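Local coordinates for cysteine desulfurase (Thermococcus onnurineus, PDB 5B7U), which transfers sulfur from L-cysteine to a sulfur carrier, leaving L-alanine, as a pyridoxal phosphate-dependent cysteine desulfurase, at the cysteine site. Sequence-based numbering; all coordinates share one arbitrary frame. Chains: chain A/B, Cysteine desulfurase.

The cysteine site. Residues chain A 60, 241-242, 290, 292-293; chain B 56, 60, 241-242, 290, 292-293. With CYS (cysteine), chain C.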
loop_
_atom_site.group_PDB
_atom_site.type_symbol
_atom_site.label_atom_id
_atom_site.label_comp_id
_atom_site.label_asym_id
_atom_site.label_seq_id
_atom_site.Cartn_x
_atom_site.Cartn_y
_atom_site.Cartn_z
ATOM N N TYR A 60 -0.582 -14.024 -9.403
ATOM C CA TYR A 60 -0.038 -13.320 -10.539
ATOM C C TYR A 60 -0.043 -14.057 -11.843
ATOM O O TYR A 60 -0.267 -13.462 -12.835
ATOM C CB TYR A 60 1.365 -12.771 -10.254
ATOM C CG TYR A 60 1.283 -11.596 -9.375
ATOM C CD1 TYR A 60 0.718 -10.430 -9.827
ATOM C CD2 TYR A 60 1.704 -11.644 -8.073
ATOM C CE1 TYR A 60 0.592 -9.337 -9.009
ATOM C CE2 TYR A 60 1.572 -10.552 -7.249
ATOM C CZ TYR A 60 1.012 -9.398 -7.728
ATOM O OH TYR A 60 0.849 -8.311 -6.997
ATOM N N PRO A 241 4.300 -10.599 2.698
ATOM C CA PRO A 241 5.048 -9.693 1.846
ATOM C C PRO A 241 5.059 -8.243 2.353
ATOM O O PRO A 241 4.408 -7.929 3.281
ATOM C CB PRO A 241 4.311 -9.793 0.494
ATOM C CG PRO A 241 2.910 -9.980 0.855
ATOM C CD PRO A 241 2.921 -10.825 2.081
ATOM N N THR A 242 5.833 -7.394 1.687
ATOM C CA THR A 242 5.842 -6.015 2.003
ATOM C C THR A 242 4.579 -5.424 1.325
ATOM O O THR A 242 3.989 -6.034 0.508
ATOM C CB THR A 242 7.090 -5.277 1.450
ATOM O OG1 THR A 242 7.171 -5.457 0.060
ATOM C CG2 THR A 242 8.328 -5.741 2.114
ATOM N N ASN A 290 -4.155 -4.193 -2.470
ATOM C CA ASN A 290 -2.979 -4.977 -2.752
ATOM C C ASN A 290 -3.407 -6.462 -2.676
ATOM O O ASN A 290 -3.195 -7.146 -1.727
ATOM C CB ASN A 290 -1.859 -4.695 -1.800
ATOM C CG ASN A 290 -0.603 -5.417 -2.182
ATOM O OD1 ASN A 290 -0.568 -6.110 -3.161
ATOM N ND2 ASN A 290 0.409 -5.267 -1.399
ATOM N N GLY A 292 -2.473 -9.193 -4.339
ATOM C CA GLY A 292 -1.355 -10.123 -4.177
ATOM C C GLY A 292 -0.781 -10.167 -2.753
ATOM O O GLY A 292 -0.475 -11.222 -2.229
ATOM N N GLY A 293 -0.686 -8.986 -2.156
ATOM C CA GLY A 293 -0.207 -8.823 -0.788
ATOM C C GLY A 293 -1.122 -9.421 0.277
ATOM O O GLY A 293 -0.635 -10.054 1.227
ATOM N N MET B 56 10.367 -9.790 -8.501
ATOM C CA MET B 56 9.851 -9.742 -7.131
ATOM C C MET B 56 10.279 -10.947 -6.359
ATOM O O MET B 56 10.715 -10.798 -5.209
ATOM C CB MET B 56 8.334 -9.633 -7.140
ATOM C CG MET B 56 7.859 -8.379 -7.824
ATOM S SD MET B 56 6.072 -8.146 -7.631
ATOM C CE MET B 56 5.452 -9.613 -8.469
ATOM N N TYR B 60 12.312 -11.316 -2.649
ATOM C CA TYR B 60 11.823 -12.098 -1.537
ATOM C C TYR B 60 12.692 -13.235 -1.119
ATOM O O TYR B 60 12.800 -13.543 0.016
ATOM C CB TYR B 60 10.401 -12.581 -1.795
ATOM C CG TYR B 60 9.380 -11.501 -1.611
ATOM C CD1 TYR B 60 9.164 -10.947 -0.365
ATOM C CD2 TYR B 60 8.694 -10.981 -2.664
ATOM C CE1 TYR B 60 8.267 -9.930 -0.181
ATOM C CE2 TYR B 60 7.783 -9.966 -2.484
ATOM C CZ TYR B 60 7.587 -9.438 -1.230
ATOM O OH TYR B 60 6.740 -8.458 -0.985
ATOM N N PRO B 241 2.918 -5.124 -10.241
ATOM C CA PRO B 241 2.075 -5.854 -9.272
ATOM C C PRO B 241 1.003 -4.927 -8.675
ATOM O O PRO B 241 1.044 -3.718 -8.840
ATOM C CB PRO B 241 3.078 -6.290 -8.217
ATOM C CG PRO B 241 4.076 -5.201 -8.202
ATOM C CD PRO B 241 4.226 -4.772 -9.684
ATOM N N THR B 242 0.069 -5.512 -7.918
ATOM C CA THR B 242 -0.866 -4.755 -7.124
ATOM C C THR B 242 -0.137 -4.158 -5.936
ATOM O O THR B 242 0.970 -4.585 -5.599
ATOM C CB THR B 242 -2.022 -5.659 -6.576
ATOM O OG1 THR B 242 -1.471 -6.697 -5.755
ATOM C CG2 THR B 242 -2.740 -6.299 -7.760
ATOM N N ASN B 290 6.410 -0.530 0.070
ATOM C CA ASN B 290 6.159 -1.790 -0.582
ATOM C C ASN B 290 7.402 -2.071 -1.456
ATOM O O ASN B 290 7.388 -1.903 -2.637
ATOM C CB ASN B 290 4.863 -1.796 -1.368
ATOM C CG ASN B 290 4.566 -3.138 -1.950
ATOM O OD1 ASN B 290 5.307 -4.063 -1.757
ATOM N ND2 ASN B 290 3.456 -3.240 -2.662
ATOM N N GLY B 292 8.959 -4.803 -2.364
ATOM C CA GLY B 292 8.650 -5.805 -3.412
ATOM C C GLY B 292 7.882 -5.222 -4.600
ATOM O O GLY B 292 8.175 -5.518 -5.828
ATOM N N GLY B 293 6.883 -4.418 -4.275
ATOM C CA GLY B 293 6.005 -3.842 -5.282
ATOM C C GLY B 293 6.735 -2.801 -6.123
ATOM O O GLY B 293 6.508 -2.754 -7.360
HETATM N N CYS C . 1.919 -8.295 -4.789
HETATM C CA CYS C . 2.890 -8.134 -3.689
HETATM C C CYS C . 2.821 -6.740 -3.107
HETATM O O CYS C . 2.914 -5.706 -3.847
HETATM C CB CYS C . 4.336 -8.361 -4.123
HETATM S SG CYS C . 5.428 -7.412 -3.027
HETATM O OXT CYS C . 2.706 -6.713 -1.860
#
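In both chains Asn290 is the non-helical residue capping the start of helix 291-307, Gly292 and Gly293 already have helical torsions, Thr242 lies in an extended loop and Tyr60 near the end of helix 50-62. Matching residues of two class-V aminotransferase-fold subunits enclose a poorly ordered free cysteine almost completely, in a pocket shared between the chains; it may be a functional ligand or may come from purification or crystallisation. The carboxylate is gripped from two sides. A:Asn290, with CG anti to the backbone N (chi1 -175°), points its amide ND2 at OXT, 2.8 Å away, in the amide plane and nearly straight (174° at H). B:Asn290 ND2 meets the other oxygen, O, in the same way at 2.8 Å. Each amide is fixed through OD1: that of A:Asn290 accepts B:Thr242 OG1 in the carbonyl plane at 2.8 Å, and A:Gly293 N from above that plane at 3.0 Å, a helix-cap contact. An alanine here, with no amide to reach OXT, A:Gly293 N or B:Thr242 OG1, would probably leave the carboxylate less firmly held and the helix start and interchain link weaker. The backbone O of A:Thr242 lies 2.8 Å from OXT, and B:Thr242 O faces the ligand O likewise; acceptors meet here, unfavourably unless the carboxylate is protonated, though the ligand's poor order may account for it. The two helix starts might help offset the carboxylate charge. At the ligand's other end, the phenol OH of A:Tyr60 hydrogen-bonds the amino N, in plane at the ring edge, at 2.5 Å, a length the disorder makes uncertain. B:Thr242 N donates to that OH at 3.0 Å; B:Thr242 OG1 is also within hydrogen-bonding distance, but its one proton serves either this OH or A:Asn290 OD1. B:Tyr60 puts its OH 2.6 Å from the thiol SG, again edge-on; this is tight for sulfur, and doubtful given the disorder. B:Met56, bent at chi3, lays SD beside the ligand CB and sets CE over the rim of one A:Tyr60 face.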